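Local coordinates for protein phycocyanobilin lyase subunit alpha (Nostoc sp. PCC 7120, PDB 5N3U) that pairs with CpcF to form a phycocyanin lyase and is probably required for attaching the bilin chromophore to the CpcA phycocyanin subunit, at residues A[135-138]-A[143-146]; A[185-190]-A[221-226]. All blocks are in the same frame, centred on the assembly; numbering follows the deposited sequence.

Contact 1 of 2, residues A[135-138]-A[143-146]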
# COMPACT_ATOMS: atom_id res chain seq x y z
N ALA A 135 -1.86 -37.48 -7.32
CA ALA A 135 -1.80 -36.05 -7.03
C ALA A 135 -1.35 -35.83 -5.61
O ALA A 135 -2.06 -35.22 -4.79
CB ALA A 135 -3.12 -35.38 -7.34
N VAL A 136 -0.10 -36.26 -5.32
CA VAL A 136 0.42 -36.32 -3.98
C VAL A 136 1.44 -35.20 -3.75
O VAL A 136 1.79 -34.38 -4.67
CB VAL A 136 1.10 -37.72 -3.66
CG1 VAL A 136 0.12 -38.88 -3.81
CG2 VAL A 136 2.31 -38.00 -4.53
N GLN A 137 1.89 -35.13 -2.51
CA GLN A 137 2.89 -34.18 -2.12
C GLN A 137 4.17 -34.92 -1.83
O GLN A 137 4.15 -35.83 -0.98
CB GLN A 137 2.41 -33.54 -0.86
CG GLN A 137 3.38 -32.52 -0.31
CD GLN A 137 2.71 -31.47 0.49
OE1 GLN A 137 1.50 -31.35 0.51
NE2 GLN A 137 3.50 -30.64 1.11
N VAL A 138 5.27 -34.54 -2.47
CA VAL A 138 6.62 -35.17 -2.16
C VAL A 138 7.20 -34.60 -0.87
O VAL A 138 7.04 -33.42 -0.58
CB VAL A 138 7.63 -34.89 -3.27
CG1 VAL A 138 9.07 -35.22 -2.90
CG2 VAL A 138 7.23 -35.68 -4.50
N HIS A 143 4.43 -28.04 -1.97
CA HIS A 143 3.56 -28.01 -3.11
C HIS A 143 3.24 -29.47 -3.48
O HIS A 143 3.94 -30.40 -3.12
CB HIS A 143 4.17 -27.22 -4.29
CG HIS A 143 5.50 -27.71 -4.78
ND1 HIS A 143 5.64 -28.84 -5.55
CD2 HIS A 143 6.75 -27.20 -4.66
CE1 HIS A 143 6.91 -29.01 -5.88
NE2 HIS A 143 7.60 -28.02 -5.34
N LEU A 144 2.20 -29.66 -4.26
CA LEU A 144 1.91 -30.97 -4.82
C LEU A 144 2.77 -31.25 -5.99
O LEU A 144 3.52 -30.36 -6.41
CB LEU A 144 0.43 -31.03 -5.23
CG LEU A 144 -0.53 -30.72 -4.10
CD1 LEU A 144 -1.95 -30.58 -4.56
CD2 LEU A 144 -0.47 -31.78 -3.02
N VAL A 145 2.72 -32.46 -6.51
CA VAL A 145 3.57 -32.86 -7.59
C VAL A 145 3.38 -32.07 -8.88
O VAL A 145 4.34 -31.92 -9.66
CB VAL A 145 3.56 -34.38 -7.90
CG1 VAL A 145 4.27 -35.15 -6.79
CG2 VAL A 145 2.17 -34.89 -8.21
N GLN A 146 2.14 -31.55 -9.06
CA GLN A 146 1.84 -30.66 -10.18
C GLN A 146 0.99 -29.54 -9.67
O GLN A 146 0.43 -29.62 -8.59
CB GLN A 146 1.12 -31.41 -11.33
CG GLN A 146 1.88 -32.55 -12.01
CD GLN A 146 3.05 -32.02 -12.76
OE1 GLN A 146 3.22 -30.82 -12.91
NE2 GLN A 146 3.82 -32.89 -13.29
O HOH W 1 5.14 -32.47 -4.27

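Contact 2 of 2, residues A[185-190]-A[221-226]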
# COMPACT_ATOMS: atom_id res chain seq x y z
N ALA A 185 -13.85 -25.37 -12.46
CA ALA A 185 -13.75 -25.92 -13.78
C ALA A 185 -15.00 -26.74 -14.18
O ALA A 185 -15.51 -26.62 -15.30
CB ALA A 185 -12.56 -26.78 -13.90
N MET A 186 -15.51 -27.50 -13.22
CA MET A 186 -16.69 -28.28 -13.55
C MET A 186 -17.88 -27.40 -13.93
O MET A 186 -18.63 -27.70 -14.89
CB MET A 186 -16.99 -29.20 -12.39
CG MET A 186 -16.08 -30.46 -12.29
SD MET A 186 -16.05 -31.50 -13.72
CE MET A 186 -17.76 -32.22 -13.71
N TYR A 187 -18.09 -26.35 -13.18
CA TYR A 187 -19.11 -25.38 -13.55
C TYR A 187 -18.90 -24.76 -14.93
O TYR A 187 -19.81 -24.69 -15.79
CB TYR A 187 -19.26 -24.32 -12.52
CG TYR A 187 -20.46 -23.43 -12.87
CD1 TYR A 187 -20.31 -22.32 -13.71
CD2 TYR A 187 -21.72 -23.73 -12.39
CE1 TYR A 187 -21.41 -21.52 -14.04
CE2 TYR A 187 -22.82 -22.94 -12.71
CZ TYR A 187 -22.67 -21.86 -13.54
OH TYR A 187 -23.74 -21.06 -13.89
N GLN A 188 -17.68 -24.32 -15.22
CA GLN A 188 -17.44 -23.74 -16.50
C GLN A 188 -17.68 -24.64 -17.60
O GLN A 188 -18.19 -24.23 -18.62
CB GLN A 188 -16.01 -23.16 -16.62
CG GLN A 188 -15.79 -21.98 -15.78
CD GLN A 188 -14.32 -21.48 -15.89
OE1 GLN A 188 -13.37 -22.17 -15.49
NE2 GLN A 188 -14.16 -20.33 -16.37
N LEU A 189 -17.33 -25.90 -17.45
CA LEU A 189 -17.44 -26.83 -18.53
C LEU A 189 -18.80 -27.52 -18.66
O LEU A 189 -19.09 -28.00 -19.73
CB LEU A 189 -16.40 -27.92 -18.41
CG LEU A 189 -14.95 -27.33 -18.44
CD1 LEU A 189 -13.90 -28.38 -18.09
CD2 LEU A 189 -14.64 -26.79 -19.82
N THR A 190 -19.55 -27.62 -17.59
CA THR A 190 -20.90 -28.20 -17.66
C THR A 190 -22.10 -27.24 -17.41
O THR A 190 -23.25 -27.61 -17.66
CB THR A 190 -21.06 -29.31 -16.58
OG1 THR A 190 -21.17 -28.73 -15.29
CG2 THR A 190 -19.94 -30.35 -16.58
N ILE A 221 -16.97 -17.38 -13.41
CA ILE A 221 -17.99 -18.18 -14.01
C ILE A 221 -19.29 -17.44 -14.16
O ILE A 221 -20.15 -17.88 -14.88
CB ILE A 221 -18.16 -19.49 -13.22
CG1 ILE A 221 -18.76 -19.21 -11.86
CG2 ILE A 221 -16.80 -20.18 -13.13
CD1 ILE A 221 -18.95 -20.40 -10.97
N GLY A 222 -19.45 -16.33 -13.44
CA GLY A 222 -20.62 -15.46 -13.57
C GLY A 222 -21.88 -16.07 -12.97
O GLY A 222 -22.95 -15.83 -13.50
N TYR A 223 -21.77 -16.80 -11.86
CA TYR A 223 -22.89 -17.54 -11.26
C TYR A 223 -23.83 -16.63 -10.49
O TYR A 223 -23.61 -16.33 -9.31
CB TYR A 223 -22.37 -18.64 -10.32
CG TYR A 223 -23.41 -19.56 -9.67
CD1 TYR A 223 -24.35 -20.28 -10.44
CD2 TYR A 223 -23.40 -19.78 -8.29
CE1 TYR A 223 -25.29 -21.13 -9.83
CE2 TYR A 223 -24.27 -20.66 -7.69
CZ TYR A 223 -25.23 -21.31 -8.46
OH TYR A 223 -26.10 -22.13 -7.81
N LEU A 224 -24.92 -16.25 -11.16
CA LEU A 224 -25.86 -15.22 -10.64
C LEU A 224 -26.44 -15.46 -9.26
O LEU A 224 -26.48 -14.56 -8.44
CB LEU A 224 -27.00 -14.99 -11.62
CG LEU A 224 -27.99 -13.86 -11.31
CD1 LEU A 224 -27.29 -12.50 -11.42
CD2 LEU A 224 -29.14 -13.90 -12.31
N ALA A 225 -26.88 -16.68 -9.00
CA ALA A 225 -27.42 -17.01 -7.72
C ALA A 225 -26.55 -16.77 -6.57
O ALA A 225 -27.02 -16.74 -5.45
CB ALA A 225 -27.93 -18.50 -7.72
N ALA A 226 -25.24 -16.60 -6.76
CA ALA A 226 -24.38 -16.30 -5.61
C ALA A 226 -24.32 -14.81 -5.21
O ALA A 226 -23.60 -14.44 -4.28
CB ALA A 226 -22.95 -16.77 -5.94
O HOH W 2 -23.08 -18.54 -15.01

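Contact 1 of 2, residues A[135-138]-A[143-146]
Val-136 O accepts a hydrogen bond from Val-145 N at 2.8 Å, the one direct hydrogen bond between 135-138 and 143-146. The bond is bent at the hydrogen (143°). A water makes the second link: it accepts from Val-138 N and donates to His-143 O, both at 2.7 Å. The two segments are the arms of one irregular loop between helices 121-126 and 148-157, and neither is a regular strand.

Val-145 carries most of the apolar contact. Val-145 CG1 reaches Val-138 CG2 at 3.8 Å, the two side chains crossing at about a right angle. Val-145 CG1 also lies 4.1 Å from Val-136 CG2. With chi1 at -70°, both methyls of Val-145 also lie close around Val-136 O. A serine in place of Val-145 would probably leave Val-138 CG2 and Val-136 CG2 without their methyl partner and open a gap beside the backbone bond.

Gln-137 runs its aliphatic part across Leu-144, with Gln-137 CB 4.0 Å from Leu-144 CD2. Gln-137 CG comes within 3.6 Å of His-143 O, and its NE2 is held by Arg-141 O inside the same loop. His-143 ND1 donates to Leu-144 O at 2.7 Å, and that oxygen lies in the ring plane. This fixes the ring's rotation, while Phe-102 stacks on it.

The arms of the loop are thus joined by one backbone hydrogen bond and one bridging water, with a small valine cluster beside them. Donation from ND1 implies that this ring nitrogen carries a proton.

Contact 2 of 2, residues A[185-190]-A[221-226]
Tyr-187 lays the CD1 side of its ring against Ile-221. Tyr-187 CD1 lies 3.6 Å from Ile-221 CB and from Ile-221 CD1, and the two side chains meet obliquely. The tyrosine projects from helix 176-190. Its CG is anti to the backbone N (chi1 -173°), which carries the ring toward the end of helix 208-221.

The other side of the ring meets Tyr-223. Tyr-187 CE2 is 3.8 Å from Tyr-223 CD1, and the ring planes stand at 65° to each other. Ala-225 CB lies over one face of the Tyr-223 ring, near its rim, and the phenol OH of Tyr-223 bonds to Glu-197 on helix 193-203.

Gln-188, one residue on, flanks Ile-221 from another direction. Gln-188 CG touches Ile-221 CG2 at 3.4 Å, so the contact is made by the aliphatic part of the glutamine. Ile-221 is therefore held by two neighbouring residues of one helix, each meeting a different branch.

Tyr-187 OH is hydrogen-bonded to a water at 2.8 Å. That water lies in the ring plane, at its edge. The water donates to Ile-221 O at 3.0 Å and, weakly, to Gly-222 O. Gly-222 has positive phi and is where the chain leaves the helix.

The contact packs helices of the HEAT-like array against each other. It is mainly apolar, but one water ties the buried hydroxyl to carbonyls at the C-terminal end of helix 208-221. The polar tip of Tyr-187 is thereby satisfied within the packed interface.

How the contacts relate
From the N terminus, the chain runs through a series of helices and leaves helix 121-126 for a long loop. Contact 1 closes this loop on itself, with four residues between its segments, before helix 148-157 begins. Contact 2 starts later, on helix 176-190. It is closed in the turn before helix 227-232. The two are in series and neither nest nor cross. The centres of contact 1 and contact 2 lie 27 Å apart; the nearest atoms of contact 1 and contact 2 are about 14 Å apart. Contact 1 is local and near the surface. Contact 2 is buried and joins helix 176-190 to the turn that follows helix 208-221, with helix 193-203 between them in sequence.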